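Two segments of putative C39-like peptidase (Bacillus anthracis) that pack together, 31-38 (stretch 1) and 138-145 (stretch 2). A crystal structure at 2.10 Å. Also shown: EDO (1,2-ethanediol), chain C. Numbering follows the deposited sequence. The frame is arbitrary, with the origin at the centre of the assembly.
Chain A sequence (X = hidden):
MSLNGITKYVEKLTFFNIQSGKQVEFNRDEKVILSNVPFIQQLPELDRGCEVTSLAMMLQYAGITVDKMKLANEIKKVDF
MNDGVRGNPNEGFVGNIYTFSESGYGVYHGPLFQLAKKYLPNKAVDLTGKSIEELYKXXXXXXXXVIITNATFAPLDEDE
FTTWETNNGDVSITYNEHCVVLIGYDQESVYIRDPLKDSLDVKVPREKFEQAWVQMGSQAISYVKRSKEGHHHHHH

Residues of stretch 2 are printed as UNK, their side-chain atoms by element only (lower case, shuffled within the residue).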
# COMPACT_ATOMS: atom_id res chain seq x y z
N LYS A 31 -10.99 14.51 -15.29
CA LYS A 31 -10.45 13.17 -15.25
C LYS A 31 -8.91 13.16 -15.29
O LYS A 31 -8.32 13.61 -16.27
CB LYS A 31 -10.97 12.29 -16.40
CG LYS A 31 -10.41 10.89 -16.27
CD LYS A 31 -10.51 10.11 -17.56
CE LYS A 31 -10.21 8.62 -17.31
NZ LYS A 31 -10.11 7.87 -18.58
N VAL A 32 -8.29 12.64 -14.24
CA VAL A 32 -6.85 12.54 -14.23
C VAL A 32 -6.38 11.09 -14.16
O VAL A 32 -6.89 10.30 -13.36
CB VAL A 32 -6.27 13.33 -13.06
CG1 VAL A 32 -4.75 13.23 -13.05
CG2 VAL A 32 -6.70 14.76 -13.18
N ILE A 33 -5.42 10.73 -15.02
CA ILE A 33 -4.78 9.42 -14.93
C ILE A 33 -3.30 9.40 -15.34
O ILE A 33 -2.93 9.93 -16.39
CB ILE A 33 -5.54 8.36 -15.72
CG1 ILE A 33 -4.85 7.01 -15.53
CG2 ILE A 33 -5.61 8.75 -17.21
CD1 ILE A 33 -5.83 5.91 -15.33
N LEU A 34 -2.48 8.78 -14.50
CA LEU A 34 -1.05 8.65 -14.72
C LEU A 34 -0.88 7.26 -15.33
O LEU A 34 -0.43 6.30 -14.66
CB LEU A 34 -0.30 8.77 -13.39
CG LEU A 34 -0.49 10.07 -12.60
CD1 LEU A 34 0.18 9.95 -11.25
CD2 LEU A 34 0.05 11.33 -13.33
N SER A 35 -1.22 7.17 -16.61
CA SER A 35 -1.39 5.88 -17.24
C SER A 35 -0.04 5.23 -17.57
O SER A 35 -0.00 4.07 -17.94
CB SER A 35 -2.27 6.04 -18.48
OG SER A 35 -1.68 6.94 -19.40
N ASN A 36 1.07 5.95 -17.38
CA ASN A 36 2.38 5.32 -17.64
C ASN A 36 3.18 4.90 -16.42
O ASN A 36 4.39 4.55 -16.51
CB ASN A 36 3.23 6.13 -18.66
CG ASN A 36 2.71 5.96 -20.08
OD1 ASN A 36 1.79 5.14 -20.31
ND2 ASN A 36 3.31 6.67 -21.04
N VAL A 37 2.49 4.90 -15.29
CA VAL A 37 3.00 4.27 -14.08
C VAL A 37 3.23 2.80 -14.49
O VAL A 37 2.32 2.15 -15.01
CB VAL A 37 1.97 4.40 -12.88
CG1 VAL A 37 2.34 3.47 -11.69
CG2 VAL A 37 1.81 5.89 -12.48
N PRO A 38 4.44 2.28 -14.25
CA PRO A 38 4.76 0.89 -14.65
C PRO A 38 3.84 -0.14 -13.98
O PRO A 38 3.32 0.09 -12.92
CB PRO A 38 6.22 0.69 -14.15
CG PRO A 38 6.78 2.01 -14.02
CD PRO A 38 5.62 3.01 -13.74
N UNK A 138 -2.02 15.06 -5.17
CA UNK A 138 -0.74 14.39 -5.49
C UNK A 138 -0.80 13.81 -6.90
O UNK A 138 0.09 14.05 -7.72
o UNK A 138 0.81 12.61 -4.84
c UNK A 138 -0.43 13.26 -4.50
N UNK A 139 -1.86 13.06 -7.18
CA UNK A 139 -2.01 12.42 -8.47
C UNK A 139 -2.09 13.48 -9.58
O UNK A 139 -1.46 13.38 -10.64
c UNK A 139 -3.29 11.58 -8.49
c UNK A 139 -3.56 11.03 -9.92
c UNK A 139 -3.21 10.46 -7.40
N UNK A 140 -2.87 14.51 -9.31
CA UNK A 140 -3.02 15.56 -10.31
C UNK A 140 -1.65 16.24 -10.49
O UNK A 140 -1.28 16.59 -11.60
n UNK A 140 -5.80 20.28 -11.45
c UNK A 140 -5.04 17.94 -11.57
c UNK A 140 -6.10 18.86 -11.03
c UNK A 140 -3.98 17.86 -10.56
c UNK A 140 -4.07 16.57 -9.84
N UNK A 141 -0.89 16.40 -9.41
CA UNK A 141 0.45 16.98 -9.57
C UNK A 141 1.43 16.01 -10.27
O UNK A 141 2.55 16.37 -10.60
c UNK A 141 1.01 17.47 -8.25
N UNK A 142 1.00 14.78 -10.51
CA UNK A 142 1.82 13.85 -11.27
C UNK A 142 2.50 12.77 -10.45
O UNK A 142 3.33 12.00 -10.97
N UNK A 143 2.18 12.72 -9.16
CA UNK A 143 2.78 11.71 -8.25
C UNK A 143 1.73 10.70 -7.77
O UNK A 143 0.83 11.05 -6.99
n UNK A 143 5.07 14.33 -9.43
o UNK A 143 3.69 15.14 -7.83
c UNK A 143 3.50 12.34 -7.04
c UNK A 143 4.49 14.28 -8.24
c UNK A 143 4.79 13.08 -7.40
N UNK A 144 1.85 9.44 -8.21
CA UNK A 144 0.91 8.39 -7.77
C UNK A 144 1.13 8.05 -6.29
O UNK A 144 2.16 8.42 -5.69
c UNK A 144 2.78 7.35 -8.93
c UNK A 144 1.29 7.19 -8.66
c UNK A 144 3.03 8.90 -8.93
N UNK A 145 0.16 7.36 -5.69
CA UNK A 145 0.16 7.20 -4.24
C UNK A 145 -0.05 5.71 -3.89
O UNK A 145 -0.99 5.09 -4.37
c UNK A 145 -0.98 8.07 -3.61
c UNK A 145 -0.90 9.49 -4.16
c UNK A 145 -0.99 8.00 -2.04
C1 EDO C . 1.06 1.09 -19.11
O1 EDO C . 0.99 2.28 -19.93
C2 EDO C . 2.10 1.24 -17.99
O2 EDO C . 3.30 0.51 -18.26

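Position 138 carries one carbon and then one oxygen, a hydroxymethyl group, and it touches nothing on stretch 1. The residue is Ser138. Its OG donates a hydrogen bond to the backbone O of position 143, 2.7 Å away, so a short polar side chain here ties the helix to the chain that leaves it.

Position 139 has three carbons, one bearing the other two: a branch at CB. One branch carbon lies 4.0 Å from Val32 CG1 and 4.1 Å from Leu34 CD1. This is Val139, a compact apolar residue suited to a buried place between two apolar neighbours.

At position 140 four carbons run in a row to a nitrogen. CB points away from stretch 1, yet the third carbon of the row comes within 3.9 Å of Val32 CG2. The residue is Lys140: its aliphatic stem covers the valine, while its amino group suits an exposed site.

Position 141 has a single side-chain carbon, pointing away from stretch 1 and touching none of it. Ala141 places only a methyl group in this exposed position.

Position 142 has no side-chain atoms, and its CA lies 3.7 Å from Leu34 CD2. It is Gly142. Its phi of 105° belongs to a Schellman motif, in which Gly142 N bonds to Val139 O (2.8 Å) and the N of position 143 to Ser138 O (2.9 Å). At these backbone angles a CB would be jammed against the carbonyl O of Ala141, which calls for glycine.

Position 143 shows three carbons, the third carrying one oxygen and one nitrogen, a carboxamide. Its CA-to-CB bond points away from stretch 1, but the backbone C is 3.9 Å from Leu34 CD1. This is Gln143, whose backbone alone meets the leucine.

At position 144 three carbons close a ring onto the backbone N. That N is 3.5 Å from Leu34 CD1, and ring carbons approach Leu34 CD1 at 3.8 Å and Val37 CG2 at 4.0 Å. The residue is Pro144, offering a rigid apolar surface; with no amide hydrogen, its N can face a methyl group without losing a donor.

Position 145 has three carbons branched at CB, out of reach of stretch 1. Val145 is a buried, beta-branched residue in an extended backbone.

The contact works by apolar packing, with no hydrogen bonds between the stretches. Leu34 is central, reaching Val139, Gly142, Gln143 and Pro144; Val32 packs on Val139 and Lys140, Val37 on Pro144.

Stretch 2 (138-145) SVKAGQPV
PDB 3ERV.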